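Side-chain contacts in lipase (Photobacterium sp. M37, PDB 2ORY), which catalyses the hydrolysis of ester bonds in triacylglycerols, as a cold-adapted lipase of the alpha/beta-hydrolase superfamily: residues L10-M15 against D50-V55; V54-A59 against L153-E158; I76-K79 against G83-V86; T182-L187 against I199-I204. All coordinates share one frame; numbering follows the deposited sequence.

Following the chain from the N terminus, contact 1 closes the first loop, bringing helix 5-15 against the start of strand 52-63. Contact 2 opens on that same strand, sharing Val54 and Val55 with contact 1, and closes almost a hundred residues later on helix 152-160. Within this long loop lies contact 3, the short hairpin closure between strands 66-78 and 84-90. Contact 4 follows in series, tying helix 175-189 to strand 199-206. All four reach the same mixed sheet, whose outermost strands carry contacts 1, 2 and 4. Contacts 1 and 3 meet through the backbone pairing of 50-55 with 76-79, while contacts 2 and 4 touch where helices 152-160 and 175-189 pack.

Contact 1 (L10-M15 against D50-V55); sequences LAFSYM and DDWEVV
Phe12 of helix 5-15 and Trp52 at the start of strand 52-63 meet as a T-shaped aromatic pair, and this is the one close contact between residues 10-15 and 50-55. The planes stand at 76° to each other, and the centroid of the Phe12 ring lies 5.0 Å from that of the six-membered ring of Trp52. Phenylalanine supplies the edge. Its CZ sits over the centre of the benzo ring, 3.6 Å above the plane, and is almost equally far from all six ring atoms: Trp52 CE3 is 3.8 Å from Phe12 CZ, and Trp52 CZ2 4.0 Å. In both residues CG is anti to the carbonyl carbon (chi1 -76° for Phe12, -56° for Trp52), which lets the side chains bridge backbones whose nearest CA atoms, those of Phe12 and Trp52, are 11.0 Å apart.

Apolar packing extends the pair beyond the two segments. Ile76 of the adjacent strand touches both rings, and Leu41 of helix 30-43 and the ring of Phe47 also lie against Phe12.

No hydrogen bond or charge pairing spans the two segments. The attraction is therefore dispersion plus the weak electrostatic fit of a slightly positive ring C-H directed into a pi cloud, so this part of helix 5-15 is joined to the outermost strand by ring packing, with Phe12 and Trp52 both buried.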
loop_
_atom_site.group_PDB
_atom_site.type_symbol
_atom_site.label_atom_id
_atom_site.label_comp_id
_atom_site.label_asym_id
_atom_site.label_seq_id
_atom_site.Cartn_x
_atom_site.Cartn_y
_atom_site.Cartn_z
ATOM N N LEU A 10 -7.189 -4.035 6.633
ATOM C CA LEU A 10 -6.982 -2.614 6.925
ATOM C C LEU A 10 -6.178 -2.549 8.215
ATOM O O LEU A 10 -5.283 -1.723 8.366
ATOM C CB LEU A 10 -8.316 -1.893 7.142
ATOM C CG LEU A 10 -8.161 -0.399 7.464
ATOM C CD1 LEU A 10 -7.631 0.306 6.207
ATOM C CD2 LEU A 10 -9.486 0.213 7.902
ATOM N N ALA A 11 -6.520 -3.440 9.146
ATOM C CA ALA A 11 -5.840 -3.526 10.430
ATOM C C ALA A 11 -4.369 -3.896 10.257
ATOM O O ALA A 11 -3.500 -3.363 10.943
ATOM C CB ALA A 11 -6.545 -4.561 11.328
ATOM N N PHE A 12 -4.086 -4.827 9.356
ATOM C CA PHE A 12 -2.707 -5.235 9.120
ATOM C C PHE A 12 -1.954 -4.144 8.380
ATOM O O PHE A 12 -0.772 -3.922 8.626
ATOM C CB PHE A 12 -2.655 -6.519 8.296
ATOM C CG PHE A 12 -2.996 -7.753 9.077
ATOM C CD1 PHE A 12 -4.094 -8.540 8.723
ATOM C CD2 PHE A 12 -2.196 -8.149 10.146
ATOM C CE1 PHE A 12 -4.385 -9.704 9.420
ATOM C CE2 PHE A 12 -2.480 -9.309 10.850
ATOM C CZ PHE A 12 -3.577 -10.093 10.486
ATOM N N SER A 13 -2.644 -3.465 7.471
ATOM C CA SER A 13 -2.018 -2.401 6.710
ATOM C C SER A 13 -1.621 -1.274 7.646
ATOM O O SER A 13 -0.550 -0.684 7.491
ATOM C CB SER A 13 -2.964 -1.864 5.635
ATOM O OG SER A 13 -3.065 -2.765 4.544
ATOM N N TYR A 14 -2.473 -0.981 8.626
ATOM C CA TYR A 14 -2.179 0.104 9.568
ATOM C C TYR A 14 -1.183 -0.250 10.658
ATOM O O TYR A 14 -0.433 0.615 11.124
ATOM C CB TYR A 14 -3.467 0.668 10.176
ATOM C CG TYR A 14 -4.075 1.752 9.295
ATOM C CD1 TYR A 14 -4.412 1.480 7.966
ATOM C CD2 TYR A 14 -4.271 3.053 9.770
ATOM C CE1 TYR A 14 -4.922 2.470 7.125
ATOM C CE2 TYR A 14 -4.792 4.065 8.936
ATOM C CZ TYR A 14 -5.112 3.762 7.608
ATOM O OH TYR A 14 -5.613 4.729 6.753
ATOM N N MET A 15 -1.149 -1.520 11.044
ATOM C CA MET A 15 -0.198 -1.977 12.051
ATOM C C MET A 15 1.211 -1.841 11.463
ATOM O O MET A 15 2.190 -1.750 12.197
ATOM C CB MET A 15 -0.474 -3.441 12.411
ATOM C CG MET A 15 0.341 -3.960 13.601
ATOM S SD MET A 15 -0.083 -5.671 14.038
ATOM C CE MET A 15 0.868 -6.567 12.863
ATOM N N ASP A 50 -8.477 -14.712 16.547
ATOM C CA ASP A 50 -7.596 -15.772 16.050
ATOM C C ASP A 50 -6.239 -15.605 16.717
ATOM O O ASP A 50 -6.042 -14.698 17.518
ATOM C CB ASP A 50 -7.419 -15.665 14.527
ATOM C CG ASP A 50 -8.732 -15.762 13.771
ATOM O OD1 ASP A 50 -9.241 -16.889 13.596
ATOM O OD2 ASP A 50 -9.255 -14.707 13.351
ATOM N N ASP A 51 -5.306 -16.487 16.393
ATOM C CA ASP A 51 -3.975 -16.390 16.955
ATOM C C ASP A 51 -2.999 -16.201 15.815
ATOM O O ASP A 51 -2.724 -17.113 15.037
ATOM C CB ASP A 51 -3.624 -17.637 17.767
ATOM C CG ASP A 51 -3.469 -17.336 19.257
ATOM O OD1 ASP A 51 -2.585 -16.520 19.617
ATOM O OD2 ASP A 51 -4.231 -17.915 20.068
ATOM N N TRP A 52 -2.483 -14.990 15.718
ATOM C CA TRP A 52 -1.566 -14.658 14.657
ATOM C C TRP A 52 -0.133 -14.688 15.130
ATOM O O TRP A 52 0.144 -14.469 16.311
ATOM C CB TRP A 52 -1.911 -13.286 14.123
ATOM C CG TRP A 52 -3.323 -13.181 13.676
ATOM C CD1 TRP A 52 -4.398 -12.792 14.424
ATOM C CD2 TRP A 52 -3.813 -13.389 12.344
ATOM N NE1 TRP A 52 -5.527 -12.727 13.633
ATOM C CE2 TRP A 52 -5.195 -13.091 12.356
ATOM C CE3 TRP A 52 -3.216 -13.793 11.142
ATOM C CZ2 TRP A 52 -5.989 -13.183 11.213
ATOM C CZ3 TRP A 52 -4.010 -13.886 9.997
ATOM C CH2 TRP A 52 -5.384 -13.579 10.044
ATOM N N GLU A 53 0.769 -14.938 14.189
ATOM C CA GLU A 53 2.195 -15.013 14.462
ATOM C C GLU A 53 2.991 -14.333 13.349
ATOM O O GLU A 53 2.794 -14.624 12.164
ATOM C CB GLU A 53 2.622 -16.486 14.550
ATOM C CG GLU A 53 4.089 -16.698 14.828
ATOM C CD GLU A 53 4.468 -16.370 16.265
ATOM O OE1 GLU A 53 5.656 -16.033 16.501
ATOM O OE2 GLU A 53 3.591 -16.461 17.162
ATOM N N VAL A 54 3.881 -13.422 13.721
ATOM C CA VAL A 54 4.720 -12.759 12.729
ATOM C C VAL A 54 5.774 -13.810 12.415
ATOM O O VAL A 54 6.536 -14.185 13.290
ATOM C CB VAL A 54 5.390 -11.494 13.314
ATOM C CG1 VAL A 54 6.323 -10.860 12.273
ATOM C CG2 VAL A 54 4.318 -10.498 13.752
ATOM N N VAL A 55 5.789 -14.302 11.180
ATOM C CA VAL A 55 6.730 -15.337 10.771
ATOM C C VAL A 55 7.831 -14.865 9.809
ATOM O O VAL A 55 8.739 -15.625 9.470
ATOM C CB VAL A 55 5.970 -16.529 10.152
ATOM C CG1 VAL A 55 5.124 -17.214 11.239
ATOM C CG2 VAL A 55 5.057 -16.049 9.031
#

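Contact 2 (V54-A59 against L153-E158); sequences VVWGPA and LQFLNE
This is an apolar helix-on-strand contact in which Phe155 of helix 152-160 packs against a bulge in strand 52-63, an outermost strand of the central sheet. The bulge is a classic one: Val55 and Trp56 both stand opposite Val75 of the neighbouring strand, and the chain turns a corner at Trp56. Phe155 meets both bulge residues.

The clearest interaction is CH-pi. Trp56 CB lies over the middle of the Phe155 ring, 3.8 Å from its centroid and 13° off the ring normal. With CG anti to the backbone N (chi1 -174°), the indole continues past the phenyl, and the two side chains run by each other in opposite directions. Their closest atoms are Trp56 CD1 and Phe155 CG, at 3.4 Å. The five-membered ring and the phenyl are inclined at 44°, too oblique for either a stack or an edge-to-face pair. At the far end of the phenyl, Val55 makes two approaches: its carbonyl O lies 3.3 Å from Phe155 CZ, and its CG2 is 3.9 Å from that same CZ.

The polar end of the indole is satisfied beyond the helix segment, because Trp56 NE1 donates to Lys150 O, which anchors the tryptophan close to the start of the helix. Around the contact, Trp56 also rests on Met73 and Val75 of strand 66-78, while Leu153 and Leu156 of helix 152-160 reach Trp186 and Leu187 of helix 175-189, so helix 152-160 touches both the bulged outermost strand and helix 175-189.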
loop_
_atom_site.group_PDB
_atom_site.type_symbol
_atom_site.label_atom_id
_atom_site.label_comp_id
_atom_site.label_asym_id
_atom_site.label_seq_id
_atom_site.Cartn_x
_atom_site.Cartn_y
_atom_site.Cartn_z
ATOM N N VAL A 54 3.881 -13.422 13.721
ATOM C CA VAL A 54 4.720 -12.759 12.729
ATOM C C VAL A 54 5.774 -13.810 12.415
ATOM O O VAL A 54 6.536 -14.185 13.290
ATOM C CB VAL A 54 5.390 -11.494 13.314
ATOM C CG1 VAL A 54 6.323 -10.860 12.273
ATOM C CG2 VAL A 54 4.318 -10.498 13.752
ATOM N N VAL A 55 5.789 -14.302 11.180
ATOM C CA VAL A 55 6.730 -15.337 10.771
ATOM C C VAL A 55 7.831 -14.865 9.809
ATOM O O VAL A 55 8.739 -15.625 9.470
ATOM C CB VAL A 55 5.970 -16.529 10.152
ATOM C CG1 VAL A 55 5.124 -17.214 11.239
ATOM C CG2 VAL A 55 5.057 -16.049 9.031
ATOM N N TRP A 56 7.750 -13.621 9.348
ATOM C CA TRP A 56 8.804 -13.093 8.484
ATOM C C TRP A 56 8.811 -11.589 8.614
ATOM O O TRP A 56 7.786 -10.936 8.414
ATOM C CB TRP A 56 8.593 -13.456 7.022
ATOM C CG TRP A 56 9.770 -13.026 6.185
ATOM C CD1 TRP A 56 10.855 -13.779 5.864
ATOM C CD2 TRP A 56 9.950 -11.762 5.526
ATOM N NE1 TRP A 56 11.694 -13.082 5.033
ATOM C CE2 TRP A 56 11.165 -11.840 4.809
ATOM C CE3 TRP A 56 9.203 -10.576 5.469
ATOM C CZ2 TRP A 56 11.655 -10.775 4.035
ATOM C CZ3 TRP A 56 9.692 -9.506 4.695
ATOM C CH2 TRP A 56 10.907 -9.620 3.990
ATOM N N GLY A 57 9.974 -11.041 8.944
ATOM C CA GLY A 57 10.081 -9.607 9.124
ATOM C C GLY A 57 9.690 -9.247 10.546
ATOM O O GLY A 57 9.549 -10.132 11.393
ATOM N N PRO A 58 9.509 -7.950 10.841
ATOM C CA PRO A 58 9.663 -6.890 9.831
ATOM C C PRO A 58 11.054 -6.670 9.211
ATOM O O PRO A 58 12.067 -6.619 9.915
ATOM C CB PRO A 58 9.148 -5.643 10.555
ATOM C CG PRO A 58 9.450 -5.918 11.996
ATOM C CD PRO A 58 9.118 -7.393 12.149
ATOM N N ALA A 59 11.082 -6.585 7.883
ATOM C CA ALA A 59 12.299 -6.294 7.133
ATOM C C ALA A 59 12.133 -4.813 6.775
ATOM O O ALA A 59 11.162 -4.419 6.111
ATOM C CB ALA A 59 12.366 -7.126 5.870
ATOM N N LEU A 153 10.783 -14.339 -1.240
ATOM C CA LEU A 153 10.613 -15.499 -2.106
ATOM C C LEU A 153 11.244 -16.757 -1.501
ATOM O O LEU A 153 10.629 -17.832 -1.496
ATOM C CB LEU A 153 11.188 -15.214 -3.499
ATOM C CG LEU A 153 11.021 -16.319 -4.547
ATOM C CD1 LEU A 153 9.572 -16.739 -4.613
ATOM C CD2 LEU A 153 11.512 -15.830 -5.899
ATOM N N GLN A 154 12.466 -16.637 -0.995
ATOM C CA GLN A 154 13.121 -17.774 -0.371
ATOM C C GLN A 154 12.305 -18.253 0.835
ATOM O O GLN A 154 12.120 -19.461 1.026
ATOM C CB GLN A 154 14.536 -17.394 0.069
ATOM C CG GLN A 154 15.456 -17.027 -1.101
ATOM C CD GLN A 154 16.758 -16.398 -0.646
ATOM O OE1 GLN A 154 16.845 -15.861 0.457
ATOM N NE2 GLN A 154 17.774 -16.441 -1.504
ATOM N N PHE A 155 11.809 -17.320 1.645
ATOM C CA PHE A 155 11.016 -17.695 2.822
ATOM C C PHE A 155 9.741 -18.475 2.462
ATOM O O PHE A 155 9.426 -19.489 3.088
ATOM C CB PHE A 155 10.613 -16.452 3.633
ATOM C CG PHE A 155 9.679 -16.754 4.775
ATOM C CD1 PHE A 155 10.148 -17.356 5.934
ATOM C CD2 PHE A 155 8.319 -16.480 4.670
ATOM C CE1 PHE A 155 9.279 -17.678 6.965
ATOM C CE2 PHE A 155 7.446 -16.801 5.697
ATOM C CZ PHE A 155 7.927 -17.402 6.848
ATOM N N LEU A 156 9.001 -17.983 1.473
ATOM C CA LEU A 156 7.770 -18.641 1.059
ATOM C C LEU A 156 8.064 -20.043 0.520
ATOM O O LEU A 156 7.400 -21.005 0.892
ATOM C CB LEU A 156 7.050 -17.812 -0.013
ATOM C CG LEU A 156 6.538 -16.407 0.354
ATOM C CD1 LEU A 156 6.012 -15.713 -0.907
ATOM C CD2 LEU A 156 5.442 -16.502 1.419
ATOM N N ASN A 157 9.064 -20.156 -0.347
ATOM C CA ASN A 157 9.404 -21.449 -0.916
ATOM C C ASN A 157 9.821 -22.442 0.158
ATOM O O ASN A 157 9.498 -23.622 0.089
ATOM C CB ASN A 157 10.501 -21.302 -1.978
ATOM C CG ASN A 157 9.933 -20.929 -3.343
ATOM O OD1 ASN A 157 9.049 -21.611 -3.856
ATOM N ND2 ASN A 157 10.438 -19.850 -3.932
ATOM N N GLU A 158 10.514 -21.948 1.170
ATOM C CA GLU A 158 10.971 -22.792 2.263
ATOM C C GLU A 158 9.834 -23.163 3.214
ATOM O O GLU A 158 9.775 -24.281 3.745
ATOM C CB GLU A 158 12.076 -22.056 3.023
ATOM C CG GLU A 158 12.393 -22.592 4.392
ATOM C CD GLU A 158 13.403 -21.725 5.118
ATOM O OE1 GLU A 158 14.604 -21.774 4.765
ATOM O OE2 GLU A 158 12.987 -20.975 6.035
#

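Contact 3 (I76-K79 against G83-V86); sequences IQKK and GEYV
Ile76 and Val86 exchange two backbone hydrogen bonds in the beta hairpin of strands 66-78 and 84-90: Ile76 N to Val86 O and Val86 N to Ile76 O, both 2.8 Å. This hydrogen-bonded antiparallel pair is extended toward the turn by Lys78 N, which donates to Glu84 O at 3.1 Å with an N-H...O angle of 164°. The strand directions differ by 151°.

Beyond the ladder, the lysine bends at chi2 and chi3 and runs at a slant to the glutamate. Its CE comes to 3.1 Å from Glu84 OE2, but the salt bridge itself is long, with Lys78 NZ 3.9 Å from Glu84 OE2; NZ also forms a salt bridge with Asp50 OD1, beside which the Glu84 pairing is the looser one.

On one face of the sheet, Gln77 and Tyr85 form the non-hydrogen-bonded pair. The fully extended glutamine runs alongside the phenol, pointing the same way, with its amide plane 32° from the ring plane and Gln77 CD 3.4 Å from Tyr85 CE2. The hydroxyl of Tyr85 is hydrogen-bonded to Lys159 NZ. On the opposite face the ladder is backed by hydrocarbon, where Ile76 CD1 rests 3.7 Å from Val86 CG1.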
loop_
_atom_site.group_PDB
_atom_site.type_symbol
_atom_site.label_atom_id
_atom_site.label_comp_id
_atom_site.label_asym_id
_atom_site.label_seq_id
_atom_site.Cartn_x
_atom_site.Cartn_y
_atom_site.Cartn_z
ATOM N N ILE A 76 2.376 -12.298 8.291
ATOM C CA ILE A 76 1.680 -12.820 9.476
ATOM C C ILE A 76 1.053 -14.146 9.061
ATOM O O ILE A 76 0.480 -14.251 7.979
ATOM C CB ILE A 76 0.496 -11.921 9.950
ATOM C CG1 ILE A 76 0.906 -10.453 9.979
ATOM C CG2 ILE A 76 0.018 -12.357 11.318
ATOM C CD1 ILE A 76 0.747 -9.783 8.613
ATOM N N GLN A 77 1.156 -15.146 9.920
ATOM C CA GLN A 77 0.570 -16.446 9.639
ATOM C C GLN A 77 -0.488 -16.749 10.693
ATOM O O GLN A 77 -0.242 -16.589 11.887
ATOM C CB GLN A 77 1.642 -17.540 9.672
ATOM C CG GLN A 77 1.082 -18.948 9.492
ATOM C CD GLN A 77 2.145 -20.035 9.566
ATOM O OE1 GLN A 77 1.875 -21.201 9.275
ATOM N NE2 GLN A 77 3.358 -19.661 9.960
ATOM N N LYS A 78 -1.664 -17.171 10.248
ATOM C CA LYS A 78 -2.736 -17.529 11.168
ATOM C C LYS A 78 -2.400 -18.870 11.829
ATOM O O LYS A 78 -2.236 -19.874 11.136
ATOM C CB LYS A 78 -4.061 -17.645 10.411
ATOM C CG LYS A 78 -5.129 -18.450 11.149
ATOM C CD LYS A 78 -6.363 -17.630 11.468
ATOM C CE LYS A 78 -7.121 -17.240 10.214
ATOM N NZ LYS A 78 -8.425 -16.596 10.544
ATOM N N LYS A 79 -2.295 -18.889 13.160
ATOM C CA LYS A 79 -1.974 -20.123 13.895
ATOM C C LYS A 79 -2.971 -21.232 13.579
ATOM O O LYS A 79 -4.146 -20.972 13.338
ATOM C CB LYS A 79 -2.001 -19.884 15.409
ATOM C CG LYS A 79 -0.851 -19.074 15.984
ATOM C CD LYS A 79 0.465 -19.805 15.844
ATOM C CE LYS A 79 1.426 -19.399 16.948
ATOM N NZ LYS A 79 0.952 -19.839 18.300
ATOM N N GLY A 83 -1.076 -23.095 5.978
ATOM C CA GLY A 83 -0.916 -22.265 4.795
ATOM C C GLY A 83 -1.874 -21.094 4.653
ATOM O O GLY A 83 -2.552 -20.969 3.634
ATOM N N GLU A 84 -1.943 -20.242 5.670
ATOM C CA GLU A 84 -2.810 -19.052 5.643
ATOM C C GLU A 84 -1.918 -17.864 6.028
ATOM O O GLU A 84 -1.620 -17.645 7.202
ATOM C CB GLU A 84 -3.964 -19.209 6.650
ATOM C CG GLU A 84 -5.358 -18.689 6.208
ATOM C CD GLU A 84 -5.572 -17.190 6.434
ATOM O OE1 GLU A 84 -4.811 -16.382 5.862
ATOM O OE2 GLU A 84 -6.510 -16.818 7.177
ATOM N N TYR A 85 -1.490 -17.099 5.037
ATOM C CA TYR A 85 -0.612 -15.975 5.313
ATOM C C TYR A 85 -1.068 -14.604 4.835
ATOM O O TYR A 85 -1.821 -14.476 3.862
ATOM C CB TYR A 85 0.763 -16.228 4.694
ATOM C CG TYR A 85 1.380 -17.562 5.053
ATOM C CD1 TYR A 85 1.008 -18.734 4.388
ATOM C CD2 TYR A 85 2.337 -17.653 6.065
ATOM C CE1 TYR A 85 1.580 -19.961 4.725
ATOM C CE2 TYR A 85 2.909 -18.879 6.410
ATOM C CZ TYR A 85 2.528 -20.027 5.737
ATOM O OH TYR A 85 3.099 -21.238 6.084
ATOM N N VAL A 86 -0.581 -13.580 5.531
ATOM C CA VAL A 86 -0.827 -12.192 5.145
ATOM C C VAL A 86 0.535 -11.524 4.919
ATOM O O VAL A 86 1.388 -11.573 5.791
ATOM C CB VAL A 86 -1.558 -11.371 6.252
ATOM C CG1 VAL A 86 -1.640 -9.908 5.842
ATOM C CG2 VAL A 86 -2.950 -11.900 6.477
#

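Contact 4 (T182-L187 against I199-I204); sequences TLALWL and IDISTI
Ile201 and Thr203 of strand 199-206 turn toward Ala184 and Leu187 of helix 175-189 within a beta-alpha-beta unit, in which the helix connects the parallel neighbouring strands 166-173 and 199-206. The local helix and strand axes run nearly antiparallel, at 167°, with a closest approach of 8.4 Å. The bend between strand 166-173 and the helix fits the nucleophile elbow expected of this family.

Along the strand, Ile201 makes the larger share of the contact, using both branches. CG1 is anti to the carbonyl carbon (chi1 -59°), which, with chi2 extended, carries CD1 to Leu187: Ile201 CD1 is 3.6 Å from Leu187 CB and 3.8 Å from Leu187 C. The other branch reaches one turn back, with Ile201 CG2 4.0 Å from Ala184 CB and 3.9 Å from Ala184 O. The isoleucine thus spans two helix positions three residues apart.

Ser202 points away from the helix, as strand alternation requires, and touches Cys169 of the adjacent strand. Thr203 faces the helix again, and here the two backbones are nearest, the CA of Thr203 lying 6.5 Å from the CA of Ala184. A small methyl suits that spacing. The hydroxyl is anti to the backbone N (chi1 180°) and is hydrogen-bonded to Val170 O. The hydrocarbon part of the threonine meets the alanine, with Thr203 CB 3.9 Å from Ala184 CB.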
loop_
_atom_site.group_PDB
_atom_site.type_symbol
_atom_site.label_atom_id
_atom_site.label_comp_id
_atom_site.label_asym_id
_atom_site.label_seq_id
_atom_site.Cartn_x
_atom_site.Cartn_y
_atom_site.Cartn_z
ATOM N N THR A 182 1.113 -4.793 -6.722
ATOM C CA THR A 182 2.148 -5.081 -7.697
ATOM C C THR A 182 2.926 -6.334 -7.258
ATOM O O THR A 182 3.191 -7.207 -8.076
ATOM C CB THR A 182 3.096 -3.848 -7.879
ATOM O OG1 THR A 182 2.321 -2.715 -8.314
ATOM C CG2 THR A 182 4.192 -4.132 -8.937
ATOM N N LEU A 183 3.249 -6.448 -5.968
ATOM C CA LEU A 183 3.995 -7.608 -5.500
ATOM C C LEU A 183 3.188 -8.883 -5.721
ATOM O O LEU A 183 3.749 -9.903 -6.147
ATOM C CB LEU A 183 4.371 -7.487 -4.009
ATOM C CG LEU A 183 5.261 -8.640 -3.498
ATOM C CD1 LEU A 183 6.358 -8.141 -2.580
ATOM C CD2 LEU A 183 4.414 -9.640 -2.764
ATOM N N ALA A 184 1.886 -8.817 -5.432
ATOM C CA ALA A 184 0.990 -9.960 -5.608
ATOM C C ALA A 184 1.016 -10.456 -7.054
ATOM O O ALA A 184 1.026 -11.660 -7.299
ATOM C CB ALA A 184 -0.436 -9.578 -5.210
ATOM N N LEU A 185 1.020 -9.532 -8.013
ATOM C CA LEU A 185 1.063 -9.923 -9.417
ATOM C C LEU A 185 2.390 -10.603 -9.736
ATOM O O LEU A 185 2.427 -11.543 -10.529
ATOM C CB LEU A 185 0.885 -8.718 -10.359
ATOM C CG LEU A 185 0.842 -9.043 -11.874
ATOM C CD1 LEU A 185 -0.317 -9.993 -12.173
ATOM C CD2 LEU A 185 0.670 -7.778 -12.695
ATOM N N TRP A 186 3.480 -10.139 -9.126
ATOM C CA TRP A 186 4.772 -10.751 -9.385
ATOM C C TRP A 186 4.773 -12.199 -8.905
ATOM O O TRP A 186 5.280 -13.079 -9.595
ATOM C CB TRP A 186 5.886 -9.968 -8.699
ATOM C CG TRP A 186 7.139 -10.762 -8.482
ATOM C CD1 TRP A 186 7.944 -11.302 -9.437
ATOM C CD2 TRP A 186 7.737 -11.079 -7.223
ATOM N NE1 TRP A 186 9.012 -11.934 -8.854
ATOM C CE2 TRP A 186 8.912 -11.813 -7.494
ATOM C CE3 TRP A 186 7.400 -10.802 -5.885
ATOM C CZ2 TRP A 186 9.753 -12.279 -6.482
ATOM C CZ3 TRP A 186 8.240 -11.260 -4.884
ATOM C CH2 TRP A 186 9.408 -11.992 -5.189
ATOM N N LEU A 187 4.200 -12.437 -7.723
ATOM C CA LEU A 187 4.117 -13.783 -7.158
ATOM C C LEU A 187 3.266 -14.657 -8.074
ATOM O O LEU A 187 3.598 -15.809 -8.326
ATOM C CB LEU A 187 3.511 -13.733 -5.748
ATOM C CG LEU A 187 4.392 -13.069 -4.687
ATOM C CD1 LEU A 187 3.711 -13.029 -3.310
ATOM C CD2 LEU A 187 5.663 -13.868 -4.601
ATOM N N ILE A 199 -0.770 -22.195 -4.501
ATOM C CA ILE A 199 -1.082 -21.163 -3.536
ATOM C C ILE A 199 -2.104 -20.211 -4.162
ATOM O O ILE A 199 -2.022 -19.908 -5.352
ATOM C CB ILE A 199 0.188 -20.421 -3.102
ATOM C CG1 ILE A 199 -0.196 -19.113 -2.411
ATOM C CG2 ILE A 199 1.089 -20.224 -4.283
ATOM C CD1 ILE A 199 0.974 -18.288 -2.025
ATOM N N ASP A 200 -3.089 -19.800 -3.363
ATOM C CA ASP A 200 -4.150 -18.887 -3.797
ATOM C C ASP A 200 -3.728 -17.492 -3.373
ATOM O O ASP A 200 -3.666 -17.180 -2.174
ATOM C CB ASP A 200 -5.487 -19.238 -3.128
ATOM C CG ASP A 200 -6.135 -20.485 -3.725
ATOM O OD1 ASP A 200 -5.410 -21.311 -4.322
ATOM O OD2 ASP A 200 -7.367 -20.645 -3.591
ATOM N N ILE A 201 -3.439 -16.660 -4.367
ATOM C CA ILE A 201 -2.975 -15.304 -4.129
ATOM C C ILE A 201 -4.049 -14.257 -4.353
ATOM O O ILE A 201 -4.651 -14.194 -5.419
ATOM C CB ILE A 201 -1.775 -14.970 -5.054
ATOM C CG1 ILE A 201 -0.628 -15.955 -4.790
ATOM C CG2 ILE A 201 -1.346 -13.502 -4.847
ATOM C CD1 ILE A 201 0.579 -15.780 -5.693
ATOM N N SER A 202 -4.280 -13.434 -3.341
ATOM C CA SER A 202 -5.250 -12.350 -3.446
ATOM C C SER A 202 -4.615 -11.088 -2.876
ATOM O O SER A 202 -3.600 -11.148 -2.181
ATOM C CB SER A 202 -6.497 -12.662 -2.629
ATOM O OG SER A 202 -6.101 -12.935 -1.303
ATOM N N THR A 203 -5.224 -9.942 -3.146
ATOM C CA THR A 203 -4.689 -8.704 -2.621
ATOM C C THR A 203 -5.767 -7.662 -2.372
ATOM O O THR A 203 -6.702 -7.515 -3.166
ATOM C CB THR A 203 -3.617 -8.115 -3.577
ATOM O OG1 THR A 203 -3.115 -6.890 -3.036
ATOM C CG2 THR A 203 -4.206 -7.847 -4.952
ATOM N N ILE A 204 -5.636 -6.961 -1.250
ATOM C CA ILE A 204 -6.553 -5.896 -0.881
ATOM C C ILE A 204 -5.712 -4.653 -0.609
ATOM O O ILE A 204 -5.288 -4.399 0.515
ATOM C CB ILE A 204 -7.395 -6.268 0.376
ATOM C CG1 ILE A 204 -8.268 -7.479 0.057
ATOM C CG2 ILE A 204 -8.344 -5.118 0.751
ATOM C CD1 ILE A 204 -9.175 -7.916 1.214
#